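Local coordinates for protein cytokinin riboside 5'-monophosphate phosphoribohydrolase (PDB 5ZBL) that belongs to the SLOG clan and has a Rossmann-like fold, a parallel beta sheet with helices packed against it, assembled as a dimer, at residues Y27-K36 against L54-S65; A104-G115 against K137-W148. All coordinates share one frame; numbering follows the deposited sequence.

Interaction 1. Residues Y27-K36 against L54-S65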
loop_
_atom_site.group_PDB
_atom_site.type_symbol
_atom_site.label_atom_id
_atom_site.label_comp_id
_atom_site.label_asym_id
_atom_site.label_seq_id
_atom_site.Cartn_x
_atom_site.Cartn_y
_atom_site.Cartn_z
ATOM N N TYR A 27 -22.342 -1.936 -2.245
ATOM C CA TYR A 27 -21.041 -1.719 -2.850
ATOM C C TYR A 27 -21.119 -1.914 -4.363
ATOM O O TYR A 27 -20.650 -1.056 -5.139
ATOM C CB TYR A 27 -19.995 -2.654 -2.208
ATOM C CG TYR A 27 -19.900 -2.556 -0.689
ATOM C CD1 TYR A 27 -19.637 -1.355 -0.070
ATOM C CD2 TYR A 27 -20.064 -3.675 0.110
ATOM C CE1 TYR A 27 -19.571 -1.257 1.298
ATOM C CE2 TYR A 27 -20.007 -3.587 1.472
ATOM C CZ TYR A 27 -19.764 -2.368 2.061
ATOM O OH TYR A 27 -19.689 -2.275 3.424
ATOM N N THR A 28 -21.742 -3.036 -4.757
ATOM C CA THR A 28 -22.082 -3.322 -6.146
ATOM C C THR A 28 -22.881 -2.210 -6.794
ATOM O O THR A 28 -22.560 -1.767 -7.914
ATOM C CB THR A 28 -22.867 -4.644 -6.293
ATOM O OG1 THR A 28 -22.020 -5.749 -5.964
ATOM C CG2 THR A 28 -23.396 -4.834 -7.730
ATOM N N GLN A 29 -23.927 -1.756 -6.121
ATOM C CA GLN A 29 -24.792 -0.744 -6.735
ATOM C C GLN A 29 -24.034 0.560 -6.859
ATOM O O GLN A 29 -24.205 1.282 -7.848
ATOM C CB GLN A 29 -26.068 -0.525 -5.930
ATOM C CG GLN A 29 -27.010 -1.737 -5.839
ATOM C CD GLN A 29 -27.999 -1.618 -4.673
ATOM O OE1 GLN A 29 -28.342 -0.501 -4.254
ATOM N NE2 GLN A 29 -28.425 -2.768 -4.113
ATOM N N ALA A 30 -23.208 0.867 -5.848
ATOM C CA ALA A 30 -22.433 2.099 -5.843
ATOM C C ALA A 30 -21.429 2.059 -6.957
ATOM O O ALA A 30 -21.147 3.090 -7.520
ATOM C CB ALA A 30 -21.717 2.312 -4.517
ATOM N N ALA A 31 -20.936 0.866 -7.304
ATOM C CA ALA A 31 -19.976 0.734 -8.395
ATOM C C ALA A 31 -20.648 0.968 -9.746
ATOM O O ALA A 31 -20.102 1.651 -10.626
ATOM C CB ALA A 31 -19.279 -0.628 -8.349
ATOM N N GLN A 32 -21.832 0.400 -9.894
ATOM C CA GLN A 32 -22.650 0.601 -11.098
ATOM C C GLN A 32 -23.063 2.022 -11.337
ATOM O O GLN A 32 -23.012 2.481 -12.473
ATOM C CB GLN A 32 -23.892 -0.271 -11.025
ATOM C CG GLN A 32 -23.527 -1.723 -11.242
ATOM C CD GLN A 32 -24.559 -2.690 -10.719
ATOM O OE1 GLN A 32 -24.345 -3.882 -10.801
ATOM N NE2 GLN A 32 -25.674 -2.181 -10.156
ATOM N N THR A 33 -23.446 2.724 -10.272
ATOM C CA THR A 33 -23.814 4.144 -10.393
ATOM C C THR A 33 -22.605 4.965 -10.776
ATOM O O THR A 33 -22.716 5.950 -11.527
ATOM C CB THR A 33 -24.430 4.718 -9.090
ATOM O OG1 THR A 33 -25.271 3.739 -8.502
ATOM C CG2 THR A 33 -25.311 5.880 -9.406
ATOM N N LEU A 34 -21.455 4.576 -10.235
ATOM C CA LEU A 34 -20.211 5.276 -10.545
ATOM C C LEU A 34 -19.823 5.098 -12.037
ATOM O O LEU A 34 -19.541 6.076 -12.753
ATOM C CB LEU A 34 -19.114 4.802 -9.582
ATOM C CG LEU A 34 -17.737 5.419 -9.782
ATOM C CD1 LEU A 34 -17.749 6.957 -9.736
ATOM C CD2 LEU A 34 -16.783 4.821 -8.764
ATOM N N ALA A 35 -19.830 3.847 -12.492
ATOM C CA ALA A 35 -19.603 3.509 -13.896
ATOM C C ALA A 35 -20.493 4.273 -14.898
ATOM O O ALA A 35 -20.015 4.757 -15.927
ATOM C CB ALA A 35 -19.811 2.010 -14.074
ATOM N N LYS A 36 -21.791 4.346 -14.596
ATOM C CA LYS A 36 -22.779 5.038 -15.461
ATOM C C LYS A 36 -22.518 6.553 -15.585
ATOM O O LYS A 36 -22.582 7.121 -16.686
ATOM C CB LYS A 36 -24.219 4.761 -14.940
ATOM C CG LYS A 36 -25.384 5.440 -15.676
ATOM C CD LYS A 36 -25.398 5.190 -17.193
ATOM C CE LYS A 36 -26.791 5.282 -17.818
ATOM N NZ LYS A 36 -26.907 4.295 -18.928
ATOM N N LEU A 54 -15.955 -6.524 -7.065
ATOM C CA LEU A 54 -16.287 -5.209 -7.563
ATOM C C LEU A 54 -15.449 -4.884 -8.777
ATOM O O LEU A 54 -15.840 -4.048 -9.555
ATOM C CB LEU A 54 -16.032 -4.165 -6.480
ATOM C CG LEU A 54 -16.800 -4.309 -5.152
ATOM C CD1 LEU A 54 -16.448 -3.089 -4.323
ATOM C CD2 LEU A 54 -18.344 -4.463 -5.300
ATOM N N MET A 55 -14.294 -5.537 -8.926
ATOM C CA MET A 55 -13.531 -5.479 -10.167
ATOM C C MET A 55 -14.423 -5.914 -11.330
ATOM O O MET A 55 -14.623 -5.135 -12.247
ATOM C CB MET A 55 -12.245 -6.301 -10.092
ATOM C CG MET A 55 -11.054 -5.539 -9.503
ATOM S SD MET A 55 -9.535 -6.557 -9.436
ATOM C CE MET A 55 -8.706 -5.827 -10.838
ATOM N N GLY A 56 -15.015 -7.106 -11.242
ATOM C CA GLY A 56 -15.967 -7.609 -12.258
ATOM C C GLY A 56 -17.181 -6.689 -12.446
ATOM O O GLY A 56 -17.551 -6.332 -13.566
ATOM N N ILE A 57 -17.758 -6.250 -11.334
ATOM C CA ILE A 57 -18.904 -5.378 -11.394
ATOM C C ILE A 57 -18.616 -4.068 -12.132
ATOM O O ILE A 57 -19.414 -3.653 -12.973
ATOM C CB ILE A 57 -19.380 -5.017 -9.997
ATOM C CG1 ILE A 57 -19.902 -6.253 -9.243
ATOM C CG2 ILE A 57 -20.435 -3.943 -10.072
ATOM C CD1 ILE A 57 -21.065 -6.982 -9.882
ATOM N N VAL A 58 -17.528 -3.380 -11.767
ATOM C CA VAL A 58 -17.243 -2.057 -12.357
ATOM C C VAL A 58 -16.881 -2.159 -13.874
ATOM O O VAL A 58 -17.284 -1.333 -14.674
ATOM C CB VAL A 58 -16.198 -1.233 -11.513
ATOM C CG1 VAL A 58 -14.784 -1.740 -11.708
ATOM C CG2 VAL A 58 -16.243 0.249 -11.857
ATOM N N ALA A 59 -16.141 -3.195 -14.242
ATOM C CA ALA A 59 -15.781 -3.505 -15.616
ATOM C C ALA A 59 -17.063 -3.717 -16.419
ATOM O O ALA A 59 -17.261 -3.034 -17.414
ATOM C CB ALA A 59 -14.896 -4.745 -15.683
ATOM N N ASP A 60 -17.928 -4.611 -15.942
ATOM C CA ASP A 60 -19.228 -4.905 -16.571
ATOM C C ASP A 60 -20.132 -3.723 -16.710
ATOM O O ASP A 60 -20.894 -3.662 -17.675
ATOM C CB ASP A 60 -20.009 -5.957 -15.751
ATOM C CG ASP A 60 -19.454 -7.382 -15.912
ATOM O OD1 ASP A 60 -18.549 -7.604 -16.765
ATOM O OD2 ASP A 60 -19.926 -8.279 -15.184
ATOM N N ALA A 61 -20.128 -2.824 -15.723
ATOM C CA ALA A 61 -21.041 -1.693 -15.736
ATOM C C ALA A 61 -20.619 -0.626 -16.717
ATOM O O ALA A 61 -21.500 0.047 -17.311
ATOM C CB ALA A 61 -21.231 -1.106 -14.338
ATOM N N PHE A 62 -19.310 -0.465 -16.925
ATOM C CA PHE A 62 -18.800 0.514 -17.906
ATOM C C PHE A 62 -19.135 -0.033 -19.297
ATOM O O PHE A 62 -19.579 0.696 -20.199
ATOM C CB PHE A 62 -17.275 0.725 -17.815
ATOM C CG PHE A 62 -16.827 1.882 -16.959
ATOM C CD1 PHE A 62 -16.680 1.740 -15.588
ATOM C CD2 PHE A 62 -16.402 3.073 -17.541
ATOM C CE1 PHE A 62 -16.186 2.776 -14.805
ATOM C CE2 PHE A 62 -15.924 4.121 -16.758
ATOM C CZ PHE A 62 -15.789 3.948 -15.389
ATOM N N LEU A 63 -18.874 -1.320 -19.462
ATOM C CA LEU A 63 -19.176 -2.003 -20.711
ATOM C C LEU A 63 -20.665 -1.896 -21.038
ATOM O O LEU A 63 -21.022 -1.370 -22.093
ATOM C CB LEU A 63 -18.739 -3.463 -20.666
ATOM C CG LEU A 63 -17.225 -3.681 -20.690
ATOM C CD1 LEU A 63 -16.968 -5.175 -20.505
ATOM C CD2 LEU A 63 -16.574 -3.145 -21.972
ATOM N N GLU A 64 -21.509 -2.310 -20.098
ATOM C CA GLU A 64 -22.947 -2.350 -20.333
ATOM C C GLU A 64 -23.630 -1.006 -20.459
ATOM O O GLU A 64 -24.755 -0.984 -20.880
ATOM C CB GLU A 64 -23.643 -3.170 -19.252
ATOM C CG GLU A 64 -23.340 -4.638 -19.410
ATOM C CD GLU A 64 -23.709 -5.469 -18.212
ATOM O OE1 GLU A 64 -24.438 -4.976 -17.322
ATOM O OE2 GLU A 64 -23.297 -6.647 -18.204
ATOM N N SER A 65 -22.983 0.091 -20.053
ATOM C CA SER A 65 -23.482 1.449 -20.302
ATOM C C SER A 65 -23.010 2.049 -21.628
ATOM O O SER A 65 -23.324 3.205 -21.912
ATOM C CB SER A 65 -23.021 2.414 -19.210
ATOM O OG SER A 65 -23.068 1.871 -17.920
#
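Y27 meets L54 through its CB, 3.9 Å from L54 CD2, while its ring leads off toward the second subunit, where the OH is hydrogen-bonded to R161 of that subunit and the ring meets F163 of that subunit edge-to-face. The same L54 methyl, CD2, lies 3.7 Å from T28 N, which places it against the backbone of the first helix. T28 crosses I57 at about a right angle: its chi1 of -68° sets OG1 beside the backbone N and leaves CG2 anti to that N, 3.8 Å from I57 CD1. I57 CG2, in turn, reaches T28 O at 3.7 Å and also touches the methyl of A31, which points toward the facing helix. Q32 is extended beyond CG; its CG lies 3.9 Å from A61 CB, and its OE1 comes near I57 CG2. The packing is tightest at A35, whose CB is 3.4 Å from A61 CB, less than usual van der Waals contact. A35 CA also stands over a face of F62, 4.0 Å from the ring centroid and 29° off the normal, a CH-pi contact. At the end of the segment CD of K36 comes near OG and CB of S65. The small side chains of A31, A35 and A61 are consistent with the close approach of the helix axes, 8.3 Å at a crossing angle of -35°. V58 and F62 also touch L45 of strand 44-47, the strand that links the two helices in sequence. This is the packing of neighbouring helices from successive beta-alpha-beta units on one side of a Rossmann-like parallel sheet.

Interaction 2. Residues A104-G115 against K137-W148. With EDO (1,2-ethanediol), chain E.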
loop_
_atom_site.group_PDB
_atom_site.type_symbol
_atom_site.label_atom_id
_atom_site.label_comp_id
_atom_site.label_asym_id
_atom_site.label_seq_id
_atom_site.Cartn_x
_atom_site.Cartn_y
_atom_site.Cartn_z
ATOM N N ALA A 104 -1.132 3.302 -14.055
ATOM C CA ALA A 104 -0.907 4.733 -13.800
ATOM C C ALA A 104 -0.773 5.499 -15.106
ATOM O O ALA A 104 -1.389 6.566 -15.266
ATOM C CB ALA A 104 0.331 4.968 -12.926
ATOM N N GLU A 105 0.046 4.980 -16.026
ATOM C CA GLU A 105 0.288 5.692 -17.296
ATOM C C GLU A 105 -0.968 5.910 -18.133
ATOM O O GLU A 105 -1.097 6.961 -18.766
ATOM C CB GLU A 105 1.313 4.982 -18.153
ATOM C CG GLU A 105 2.746 5.229 -17.711
ATOM C CD GLU A 105 3.735 4.165 -18.200
ATOM O OE1 GLU A 105 3.339 3.260 -18.972
ATOM O OE2 GLU A 105 4.924 4.230 -17.798
ATOM N N LEU A 106 -1.851 4.903 -18.138
ATOM C CA LEU A 106 -3.064 4.887 -18.951
ATOM C C LEU A 106 -4.179 5.796 -18.432
ATOM O O LEU A 106 -4.988 6.264 -19.226
ATOM C CB LEU A 106 -3.644 3.462 -19.084
ATOM C CG LEU A 106 -2.927 2.500 -19.996
ATOM C CD1 LEU A 106 -3.447 1.054 -19.833
ATOM C CD2 LEU A 106 -2.991 2.983 -21.448
ATOM N N GLY A 107 -4.231 6.012 -17.121
ATOM C CA GLY A 107 -5.308 6.781 -16.500
ATOM C C GLY A 107 -4.944 8.232 -16.330
ATOM O O GLY A 107 -3.770 8.585 -16.216
ATOM N N ASP A 108 -5.969 9.074 -16.324
ATOM C CA ASP A 108 -5.782 10.509 -16.133
ATOM C C ASP A 108 -6.027 10.866 -14.708
ATOM O O ASP A 108 -5.796 11.996 -14.309
ATOM C CB ASP A 108 -6.679 11.297 -17.083
ATOM C CG ASP A 108 -6.285 11.080 -18.578
ATOM O OD1 ASP A 108 -5.136 11.469 -18.979
ATOM O OD2 ASP A 108 -7.113 10.484 -19.321
ATOM N N GLY A 109 -6.468 9.874 -13.927
ATOM C CA GLY A 109 -6.833 10.049 -12.528
ATOM C C GLY A 109 -7.123 8.683 -11.912
ATOM O O GLY A 109 -7.248 7.696 -12.645
ATOM N N PHE A 110 -7.237 8.663 -10.581
ATOM C CA PHE A 110 -7.322 7.450 -9.777
ATOM C C PHE A 110 -8.533 7.525 -8.859
ATOM O O PHE A 110 -8.769 8.569 -8.237
ATOM C CB PHE A 110 -6.072 7.315 -8.933
ATOM C CG PHE A 110 -4.809 7.173 -9.733
ATOM C CD1 PHE A 110 -4.505 5.976 -10.366
ATOM C CD2 PHE A 110 -3.921 8.225 -9.842
ATOM C CE1 PHE A 110 -3.353 5.848 -11.123
ATOM C CE2 PHE A 110 -2.744 8.107 -10.593
ATOM C CZ PHE A 110 -2.482 6.932 -11.245
ATOM N N ILE A 111 -9.295 6.428 -8.792
ATOM C CA ILE A 111 -10.372 6.257 -7.836
ATOM C C ILE A 111 -10.121 4.950 -7.065
ATOM O O ILE A 111 -9.840 3.902 -7.646
ATOM C CB ILE A 111 -11.714 6.149 -8.532
ATOM C CG1 ILE A 111 -12.018 7.436 -9.318
ATOM C CG2 ILE A 111 -12.870 5.973 -7.548
ATOM C CD1 ILE A 111 -13.241 7.273 -10.224
ATOM N N ALA A 112 -10.224 5.033 -5.741
ATOM C CA ALA A 112 -10.147 3.865 -4.913
ATOM C C ALA A 112 -11.559 3.668 -4.338
ATOM O O ALA A 112 -12.108 4.573 -3.672
ATOM C CB ALA A 112 -9.081 4.014 -3.832
ATOM N N MET A 113 -12.135 2.517 -4.687
ATOM C CA MET A 113 -13.415 2.087 -4.188
ATOM C C MET A 113 -13.134 1.115 -3.047
ATOM O O MET A 113 -12.010 0.679 -2.858
ATOM C CB MET A 113 -14.195 1.378 -5.294
ATOM C CG MET A 113 -14.378 2.174 -6.592
ATOM S SD MET A 113 -15.811 1.642 -7.586
ATOM C CE MET A 113 -15.636 -0.132 -7.593
ATOM N N PRO A 114 -14.174 0.722 -2.309
ATOM C CA PRO A 114 -13.949 -0.303 -1.311
ATOM C C PRO A 114 -13.208 -1.517 -1.858
ATOM O O PRO A 114 -13.370 -1.895 -3.022
ATOM C CB PRO A 114 -15.362 -0.703 -0.912
ATOM C CG PRO A 114 -16.118 0.588 -1.062
ATOM C CD PRO A 114 -15.568 1.195 -2.306
ATOM N N GLY A 115 -12.396 -2.109 -1.000
ATOM C CA GLY A 115 -11.623 -3.279 -1.351
ATOM C C GLY A 115 -10.743 -3.634 -0.197
ATOM O O GLY A 115 -10.819 -3.027 0.862
ATOM N N LYS A 137 -1.877 13.794 -10.675
ATOM C CA LYS A 137 -3.177 13.415 -11.153
ATOM C C LYS A 137 -4.079 13.317 -9.936
ATOM O O LYS A 137 -3.638 12.895 -8.894
ATOM C CB LYS A 137 -3.103 12.060 -11.864
ATOM C CG LYS A 137 -2.289 12.059 -13.159
ATOM C CD LYS A 137 -2.097 10.640 -13.705
ATOM C CE LYS A 137 -1.470 10.647 -15.103
ATOM N NZ LYS A 137 -1.213 9.263 -15.586
ATOM N N PRO A 138 -5.353 13.688 -10.063
ATOM C CA PRO A 138 -6.252 13.612 -8.896
ATOM C C PRO A 138 -6.434 12.186 -8.391
ATOM O O PRO A 138 -6.504 11.259 -9.192
ATOM C CB PRO A 138 -7.578 14.141 -9.425
ATOM C CG PRO A 138 -7.490 14.012 -10.908
ATOM C CD PRO A 138 -6.045 14.116 -11.297
ATOM N N VAL A 139 -6.439 12.038 -7.072
ATOM C CA VAL A 139 -6.727 10.747 -6.402
ATOM C C VAL A 139 -8.002 10.953 -5.602
ATOM O O VAL A 139 -8.122 11.933 -4.859
ATOM C CB VAL A 139 -5.598 10.327 -5.496
ATOM C CG1 VAL A 139 -5.889 8.977 -4.831
ATOM C CG2 VAL A 139 -4.317 10.276 -6.303
ATOM N N ALA A 140 -8.977 10.073 -5.815
ATOM C CA ALA A 140 -10.277 10.211 -5.179
ATOM C C ALA A 140 -10.646 8.947 -4.420
ATOM O O ALA A 140 -10.449 7.838 -4.913
ATOM C CB ALA A 140 -11.332 10.518 -6.210
ATOM N N LEU A 141 -11.191 9.130 -3.223
ATOM C CA LEU A 141 -11.704 8.033 -2.420
ATOM C C LEU A 141 -13.226 8.027 -2.535
ATOM O O LEU A 141 -13.888 8.970 -2.137
ATOM C CB LEU A 141 -11.267 8.195 -0.972
ATOM C CG LEU A 141 -9.788 8.398 -0.690
ATOM C CD1 LEU A 141 -9.596 8.462 0.820
ATOM C CD2 LEU A 141 -8.967 7.282 -1.312
ATOM N N TYR A 142 -13.759 6.968 -3.125
ATOM C CA TYR A 142 -15.192 6.815 -3.295
ATOM C C TYR A 142 -15.714 6.246 -1.975
ATOM O O TYR A 142 -15.610 5.026 -1.709
ATOM C CB TYR A 142 -15.483 5.910 -4.509
ATOM C CG TYR A 142 -16.934 5.734 -4.955
ATOM C CD1 TYR A 142 -17.865 6.764 -4.857
ATOM C CD2 TYR A 142 -17.355 4.525 -5.511
ATOM C CE1 TYR A 142 -19.150 6.593 -5.300
ATOM C CE2 TYR A 142 -18.641 4.346 -5.966
ATOM C CZ TYR A 142 -19.552 5.382 -5.847
ATOM O OH TYR A 142 -20.883 5.232 -6.288
ATOM N N ASP A 143 -16.308 7.136 -1.170
ATOM C CA ASP A 143 -16.606 6.843 0.226
ATOM C C ASP A 143 -17.975 6.148 0.455
ATOM O O ASP A 143 -18.816 6.613 1.212
ATOM C CB ASP A 143 -16.471 8.143 1.017
ATOM C CG ASP A 143 -16.287 7.931 2.504
ATOM O OD1 ASP A 143 -15.730 6.883 2.927
ATOM O OD2 ASP A 143 -16.674 8.867 3.242
ATOM N N VAL A 144 -18.156 5.001 -0.175
ATOM C CA VAL A 144 -19.425 4.282 -0.120
ATOM C C VAL A 144 -19.653 3.828 1.312
ATOM O O VAL A 144 -18.868 3.024 1.798
ATOM C CB VAL A 144 -19.436 3.023 -1.012
ATOM C CG1 VAL A 144 -20.722 2.263 -0.849
ATOM C CG2 VAL A 144 -19.266 3.399 -2.464
ATOM N N ASP A 145 -20.701 4.371 1.963
ATOM C CA ASP A 145 -21.096 4.065 3.353
ATOM C C ASP A 145 -20.004 4.425 4.419
ATOM O O ASP A 145 -19.806 3.732 5.429
ATOM C CB ASP A 145 -21.532 2.607 3.434
ATOM C CG ASP A 145 -22.223 2.262 4.759
ATOM O OD1 ASP A 145 -23.040 3.085 5.262
ATOM O OD2 ASP A 145 -21.945 1.152 5.288
ATOM N N GLY A 146 -19.309 5.530 4.167
ATOM C CA GLY A 146 -18.184 5.958 4.974
ATOM C C GLY A 146 -17.044 4.942 5.053
ATOM O O GLY A 146 -16.326 4.926 6.043
ATOM N N PHE A 147 -16.868 4.124 4.007
ATOM C CA PHE A 147 -15.782 3.131 3.949
ATOM C C PHE A 147 -14.384 3.677 4.262
ATOM O O PHE A 147 -13.586 3.057 4.958
ATOM C CB PHE A 147 -15.737 2.498 2.563
ATOM C CG PHE A 147 -14.673 1.480 2.417
ATOM C CD1 PHE A 147 -13.401 1.850 2.003
ATOM C CD2 PHE A 147 -14.936 0.159 2.677
ATOM C CE1 PHE A 147 -12.394 0.921 1.901
ATOM C CE2 PHE A 147 -13.945 -0.788 2.541
ATOM C CZ PHE A 147 -12.677 -0.412 2.175
ATOM N N TRP A 148 -14.076 4.820 3.696
ATOM C CA TRP A 148 -12.755 5.353 3.861
ATOM C C TRP A 148 -12.588 6.168 5.142
ATOM O O TRP A 148 -11.495 6.580 5.444
ATOM C CB TRP A 148 -12.342 6.149 2.634
ATOM C CG TRP A 148 -12.210 5.327 1.469
ATOM C CD1 TRP A 148 -13.032 5.308 0.399
ATOM C CD2 TRP A 148 -11.179 4.384 1.211
ATOM N NE1 TRP A 148 -12.584 4.414 -0.521
ATOM C CE2 TRP A 148 -11.447 3.819 -0.051
ATOM C CE3 TRP A 148 -10.030 3.981 1.910
ATOM C CZ2 TRP A 148 -10.619 2.853 -0.640
ATOM C CZ3 TRP A 148 -9.197 3.009 1.335
ATOM C CH2 TRP A 148 -9.500 2.462 0.051
HETATM C C1 EDO E . -18.746 13.104 1.793
HETATM O O1 EDO E . -18.295 14.366 1.294
HETATM C C2 EDO E . -17.588 12.095 1.771
HETATM O O2 EDO E . -17.638 11.243 2.920
#
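F110, I111 and A112 pair in parallel with V139, A140 and L141, the strand axes 4.7 Å apart and 25° from parallel. The bonds alternate as expected for this pairing: F110 N gives to P138 O, A140 N to F110 O, A112 N to A140 O, and Y142 N to A112 O. Ahead of the strands, K137 holds the end of helix 96-106. Its chain, extended beyond CG, carries NZ between two carbonyls, at 2.7 Å from A104 O and 2.7 Å from G107 O; the G107 bond runs almost straight out from the carbonyl (C=O...N angle 172°), whereas the donor to A104 is tilted out of the carbonyl plane. The two strands and helix 117-130 form a beta-alpha-beta unit, with strand 110-112 beside strand 12-16 and strand 139-142 beside the edge strand 173-175. On the sheet side that carries V139 and L141, that helix packs on both residues; on the other side I111 and A140 meet helix 178-186. From beyond strand 139-142, W148 NE1 gives A112 O a second, weak bond at 3.2 Å, while A112 CB lies 3.7 Å from W148 CZ2. P114 CA sits over the centre of the F147 ring, 3.7 Å from its centroid and 11° off the normal, a CH-pi contact; F147 in turn places CD1 over one face of the W148 ring. M113 lies side by side with Y142 and brings SD to the ring edge, a Met-aromatic contact 5.1 Å from the centroid. D143, centre of an inverse gamma turn, accepts W148 N at OD1 and the 1,2-ethanediol O2 at OD2, 2.6 Å away.

How the interactions relate
Interaction 1 closes before interaction 2 opens, and their centres lie about 14 Å apart. Interaction 1 joins two helices of the units that run outward from strand 12-16 in one direction; interaction 2 joins strands 110-112 and 139-142, beyond strand 12-16 in the other. Helix 25-40 bridges them: A30 O is 2.5 Å from Y142 OH, a probable hydrogen bond, and L34 CD2 packs 3.3 Å from Y142 CD2 and 3.5 Å from M113 SD. Helix 25-40 is thus in contact with the C-terminal ends of strands 110-112 and 139-142. Both contacts also reach the second subunit: F163 of that subunit packs on L54 and on P114, so this dimer surface draws on both.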